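Local coordinates for xylose isomerase-like TIM barrel domain-containing protein (Parabacteroides distasonis, PDB 4KW2), which is of unknown function but adopts the xylose isomerase-like TIM barrel fold, consistent with an isomerase-type enzyme whose substrate is not established, at residues K91-G96 with N236-I241; I120-P125 with I199-L204. One frame throughout, in Å; residues are numbered along the deposited sequence.

Contact 1 of 2, residues K91-G96 with N236-I241; sequences KPIAFG and NGLISI
In the interior of the TIM barrel, I93 of strand 91-98 meets L238 of strand 238-241; strands 23-27 and 50-53 lie between them in the closed parallel sheet. The CA atoms of I93 and L238, the nearest pair, stand 9.0 Å apart, so side chains alone bridge the gap. The touching ends are methyl groups, CG2 of I93 against CD2 of L238 at 3.7 Å, and the two side chains run past each other in opposite directions. In L238 the CG lies anti to the backbone N (chi1 173°), which carries the isobutyl fork inward; branched aliphatic residues suit such a place because they fill it without bringing in polar atoms. A94 offers only a methyl, small enough for the same leucine branch to reach it as well as I93. Farther along strand 238-241, S240 turns its OG to E52 in a hydrogen bond, so the lining becomes polar past the leucine. At the N-terminal end of strand 91-98, K91 NZ forms a salt bridge with a sulfate ion that probably came from the crystallisation liquor. The second touch of L238 CD2 is with A94 CB, at 4.2 Å.

Contact 2 of 2, residues I120-P125 with I199-L204; sequences IVTVEP and IKVAHL
One carboxylate oxygen, E52 OE2, is gripped from both segments: T122 OG1 of strand 120-123 and H203 NE2 of strand 199-204 each hydrogen-bond to it inside the TIM barrel. Threonine and histidine suit these places because each pairs a polar atom for the glutamate with carbon surface for the core. T122 has its OG1 between the backbone N and the carbonyl carbon (chi1 51°), which leaves CG2 to face the other strand. That methyl lies 4.2 Å from H203 NE2, approaching the imidazole obliquely. The bond to E52 OE2 restricts how the imidazole can rotate.

Toward the N-terminal ends of the strands the contact is aliphatic. The strands belong to one parallel sheet but are separated in it by strands 143-146 and 172-178; the axes of the short strands 120-123 and 199-204 come within 8.6 Å, their directions 63° apart, as expected across a closed barrel. V201 CG2 fills the middle, meeting I120 CG2 at 3.9 Å and I120 CD1 at 4.2 Å; the two side chains lie alongside each other, pointing in opposite directions. Beta-branched valine and isoleucine suit strands and give the core compact, branched surfaces. V201 and T122 both also touch A145 of strand 143-146. K200 starts toward strand 120-123, but its long chain leads away to a salt bridge between NZ and E143 OE2. T122 crosses V201 at about a right angle, CG2 to CG2 at 4.2 Å.

The centres of contacts 1 and 2 lie about 8 Å apart in the interior of one eight-stranded barrel. Each joins strands from different parts of the sheet, yet the partners pair up as neighbours: strand 91-98 runs beside 120-123, and 199-204 beside 238-241. Along the chain contact 2 is nested within the loop closed by contact 1. Probable backbone hydrogen bonds tie the later strands together, L238 O to A202 N and S240 N to A202 O, both 2.8 Å. On the earlier side, G96 CA packs against T122 OG1. E52 of strand 50-53 joins the two contacts, its OE1 bonded to S240 OG and its OE2 to T122 OG1 and H203 NE2.

Contact 1 of 2, residues K91-G96 with N236-I241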
loop_
_atom_site.group_PDB
_atom_site.type_symbol
_atom_site.label_atom_id
_atom_site.label_comp_id
_atom_site.label_asym_id
_atom_site.label_seq_id
_atom_site.Cartn_x
_atom_site.Cartn_y
_atom_site.Cartn_z
ATOM N N LYS A 91 14.737 20.030 16.627
ATOM C CA LYS A 91 15.197 20.950 15.578
ATOM C C LYS A 91 14.325 20.780 14.338
ATOM O O LYS A 91 14.075 19.648 13.919
ATOM C CB LYS A 91 16.648 20.657 15.194
ATOM C CG LYS A 91 17.644 20.730 16.339
ATOM C CD LYS A 91 18.065 22.161 16.619
ATOM C CE LYS A 91 19.320 22.214 17.476
ATOM N NZ LYS A 91 19.754 23.620 17.700
ATOM N N PRO A 92 13.862 21.895 13.736
ATOM C CA PRO A 92 13.097 21.802 12.495
ATOM C C PRO A 92 14.057 21.648 11.329
ATOM O O PRO A 92 14.150 22.524 10.480
ATOM C CB PRO A 92 12.361 23.134 12.448
ATOM C CG PRO A 92 13.317 24.078 13.098
ATOM C CD PRO A 92 14.004 23.293 14.177
ATOM N N ILE A 93 14.757 20.521 11.307
ATOM C CA ILE A 93 15.933 20.326 10.460
ATOM C C ILE A 93 15.590 20.259 8.971
ATOM O O ILE A 93 16.378 20.702 8.135
ATOM C CB ILE A 93 16.704 19.049 10.885
ATOM C CG1 ILE A 93 18.117 19.018 10.297
ATOM C CG2 ILE A 93 15.947 17.779 10.519
ATOM C CD1 ILE A 93 19.107 19.811 11.111
ATOM N N ALA A 94 14.420 19.718 8.641
ATOM C CA ALA A 94 14.057 19.532 7.246
ATOM C C ALA A 94 12.606 19.872 6.964
ATOM O O ALA A 94 11.751 19.787 7.840
ATOM C CB ALA A 94 14.344 18.099 6.818
ATOM N N PHE A 95 12.356 20.269 5.723
ATOM C CA PHE A 95 11.019 20.348 5.180
ATOM C C PHE A 95 10.997 19.598 3.859
ATOM O O PHE A 95 11.970 19.622 3.111
ATOM C CB PHE A 95 10.607 21.803 4.968
ATOM C CG PHE A 95 10.423 22.560 6.243
ATOM C CD1 PHE A 95 9.277 22.391 7.000
ATOM C CD2 PHE A 95 11.398 23.430 6.698
ATOM C CE1 PHE A 95 9.104 23.080 8.187
ATOM C CE2 PHE A 95 11.231 24.120 7.885
ATOM C CZ PHE A 95 10.082 23.945 8.630
ATOM N N GLY A 96 9.880 18.942 3.581
ATOM C CA GLY A 96 9.697 18.228 2.331
ATOM C C GLY A 96 8.653 17.150 2.525
ATOM O O GLY A 96 8.199 16.951 3.652
ATOM N N ASN A 236 26.357 9.854 7.736
ATOM C CA ASN A 236 26.258 10.894 8.755
ATOM C C ASN A 236 25.176 11.930 8.445
ATOM O O ASN A 236 25.240 13.057 8.902
ATOM C CB ASN A 236 27.625 11.560 8.984
ATOM C CG ASN A 236 28.224 12.138 7.716
ATOM O OD1 ASN A 236 27.550 12.274 6.692
ATOM N ND2 ASN A 236 29.504 12.478 7.778
ATOM N N GLY A 237 24.170 11.525 7.679
ATOM C CA GLY A 237 23.058 12.397 7.355
ATOM C C GLY A 237 21.906 12.187 8.311
ATOM O O GLY A 237 22.101 11.825 9.467
ATOM N N LEU A 238 20.695 12.400 7.809
ATOM C CA LEU A 238 19.487 12.305 8.610
ATOM C C LEU A 238 18.725 11.031 8.265
ATOM O O LEU A 238 18.398 10.797 7.106
ATOM C CB LEU A 238 18.613 13.536 8.359
ATOM C CG LEU A 238 17.205 13.576 8.966
ATOM C CD1 LEU A 238 17.273 13.659 10.484
ATOM C CD2 LEU A 238 16.412 14.739 8.390
ATOM N N ILE A 239 18.454 10.208 9.276
ATOM C CA ILE A 239 17.517 9.098 9.141
ATOM C C ILE A 239 16.152 9.640 9.529
ATOM O O ILE A 239 15.898 9.949 10.696
ATOM C CB ILE A 239 17.854 7.903 10.055
ATOM C CG1 ILE A 239 19.284 7.425 9.821
ATOM C CG2 ILE A 239 16.889 6.750 9.799
ATOM C CD1 ILE A 239 19.713 6.336 10.783
ATOM N N SER A 240 15.278 9.753 8.541
ATOM C CA SER A 240 13.972 10.340 8.733
ATOM C C SER A 240 12.923 9.231 8.701
ATOM O O SER A 240 12.651 8.648 7.642
ATOM C CB SER A 240 13.720 11.372 7.640
ATOM O OG SER A 240 12.670 12.230 8.014
ATOM N N ILE A 241 12.342 8.937 9.860
ATOM C CA ILE A 241 11.462 7.788 9.989
ATOM C C ILE A 241 9.977 8.145 9.877
ATOM O O ILE A 241 9.523 9.203 10.323
ATOM C CB ILE A 241 11.720 6.995 11.294
ATOM C CG1 ILE A 241 11.186 7.728 12.526
ATOM C CG2 ILE A 241 13.209 6.713 11.464
ATOM C CD1 ILE A 241 10.352 6.843 13.423
#

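Contact 2 of 2, residues I120-P125 with I199-L204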
loop_
_atom_site.group_PDB
_atom_site.type_symbol
_atom_site.label_atom_id
_atom_site.label_comp_id
_atom_site.label_asym_id
_atom_site.label_seq_id
_atom_site.Cartn_x
_atom_site.Cartn_y
_atom_site.Cartn_z
ATOM N N ILE A 120 18.096 21.324 5.837
ATOM C CA ILE A 120 17.882 20.451 4.689
ATOM C C ILE A 120 16.470 20.629 4.156
ATOM O O ILE A 120 15.543 20.895 4.909
ATOM C CB ILE A 120 18.051 18.957 5.057
ATOM C CG1 ILE A 120 19.327 18.729 5.875
ATOM C CG2 ILE A 120 18.076 18.099 3.795
ATOM C CD1 ILE A 120 19.508 17.306 6.361
ATOM N N VAL A 121 16.309 20.468 2.851
ATOM C CA VAL A 121 14.986 20.306 2.273
ATOM C C VAL A 121 15.013 19.069 1.388
ATOM O O VAL A 121 15.998 18.826 0.687
ATOM C CB VAL A 121 14.521 21.549 1.478
ATOM C CG1 VAL A 121 14.386 22.751 2.401
ATOM C CG2 VAL A 121 15.466 21.875 0.330
ATOM N N THR A 122 13.952 18.271 1.460
ATOM C CA THR A 122 13.790 17.128 0.575
ATOM C C THR A 122 12.850 17.533 -0.550
ATOM O O THR A 122 11.826 18.180 -0.313
ATOM C CB THR A 122 13.254 15.892 1.314
ATOM O OG1 THR A 122 12.094 16.245 2.066
ATOM C CG2 THR A 122 14.301 15.352 2.260
ATOM N N VAL A 123 13.221 17.160 -1.774
ATOM C CA VAL A 123 12.585 17.675 -2.979
ATOM C C VAL A 123 12.493 16.619 -4.077
ATOM O O VAL A 123 13.323 15.719 -4.161
ATOM C CB VAL A 123 13.349 18.902 -3.534
ATOM C CG1 VAL A 123 13.493 19.974 -2.466
ATOM C CG2 VAL A 123 14.724 18.511 -4.065
ATOM N N GLU A 124 11.475 16.755 -4.919
ATOM C CA GLU A 124 11.248 15.861 -6.049
ATOM C C GLU A 124 11.009 16.725 -7.283
ATOM O O GLU A 124 9.862 16.964 -7.659
ATOM C CB GLU A 124 10.050 14.945 -5.768
ATOM C CG GLU A 124 9.766 13.913 -6.855
ATOM C CD GLU A 124 8.781 12.837 -6.421
ATOM O OE1 GLU A 124 8.778 12.455 -5.232
ATOM O OE2 GLU A 124 8.011 12.360 -7.280
ATOM N N PRO A 125 12.095 17.220 -7.904
ATOM C CA PRO A 125 11.993 18.126 -9.026
ATOM C C PRO A 125 12.185 17.424 -10.358
ATOM O O PRO A 125 12.568 16.256 -10.395
ATOM C CB PRO A 125 13.170 19.066 -8.785
ATOM C CG PRO A 125 14.216 18.180 -8.175
ATOM C CD PRO A 125 13.510 17.001 -7.550
ATOM N N ILE A 199 24.662 11.226 -0.058
ATOM C CA ILE A 199 23.429 10.753 0.577
ATOM C C ILE A 199 23.200 11.553 1.852
ATOM O O ILE A 199 23.897 11.349 2.844
ATOM C CB ILE A 199 23.477 9.255 0.954
ATOM C CG1 ILE A 199 23.873 8.382 -0.245
ATOM C CG2 ILE A 199 22.128 8.813 1.509
ATOM C CD1 ILE A 199 22.905 8.441 -1.407
ATOM N N LYS A 200 22.223 12.456 1.826
ATOM C CA LYS A 200 21.986 13.357 2.954
ATOM C C LYS A 200 20.832 12.919 3.855
ATOM O O LYS A 200 20.847 13.207 5.047
ATOM C CB LYS A 200 21.746 14.780 2.447
ATOM C CG LYS A 200 22.968 15.379 1.777
ATOM C CD LYS A 200 22.783 16.854 1.482
ATOM C CE LYS A 200 23.931 17.395 0.639
ATOM N NZ LYS A 200 25.255 17.252 1.304
ATOM N N VAL A 201 19.838 12.240 3.287
ATOM C CA VAL A 201 18.662 11.815 4.034
ATOM C C VAL A 201 18.277 10.387 3.647
ATOM O O VAL A 201 18.295 10.030 2.476
ATOM C CB VAL A 201 17.460 12.762 3.781
ATOM C CG1 VAL A 201 16.213 12.289 4.523
ATOM C CG2 VAL A 201 17.811 14.185 4.190
ATOM N N ALA A 202 17.931 9.578 4.643
ATOM C CA ALA A 202 17.379 8.254 4.405
ATOM C C ALA A 202 15.954 8.207 4.943
ATOM O O ALA A 202 15.733 8.400 6.131
ATOM C CB ALA A 202 18.234 7.198 5.080
ATOM N N HIS A 203 14.994 7.955 4.058
ATOM C CA HIS A 203 13.596 7.778 4.445
ATOM C C HIS A 203 13.313 6.335 4.820
ATOM O O HIS A 203 13.409 5.445 3.985
ATOM C CB HIS A 203 12.670 8.166 3.294
ATOM C CG HIS A 203 12.396 9.629 3.203
ATOM N ND1 HIS A 203 11.454 10.153 2.344
ATOM C CD2 HIS A 203 12.920 10.679 3.875
ATOM C CE1 HIS A 203 11.420 11.466 2.483
ATOM N NE2 HIS A 203 12.299 11.811 3.405
ATOM N N LEU A 204 12.972 6.112 6.083
ATOM C CA LEU A 204 12.425 4.837 6.532
ATOM C C LEU A 204 10.918 4.954 6.554
ATOM O O LEU A 204 10.365 5.706 7.360
ATOM C CB LEU A 204 12.907 4.496 7.939
ATOM C CG LEU A 204 14.118 3.586 8.059
ATOM C CD1 LEU A 204 15.271 4.132 7.231
ATOM C CD2 LEU A 204 14.492 3.462 9.526
#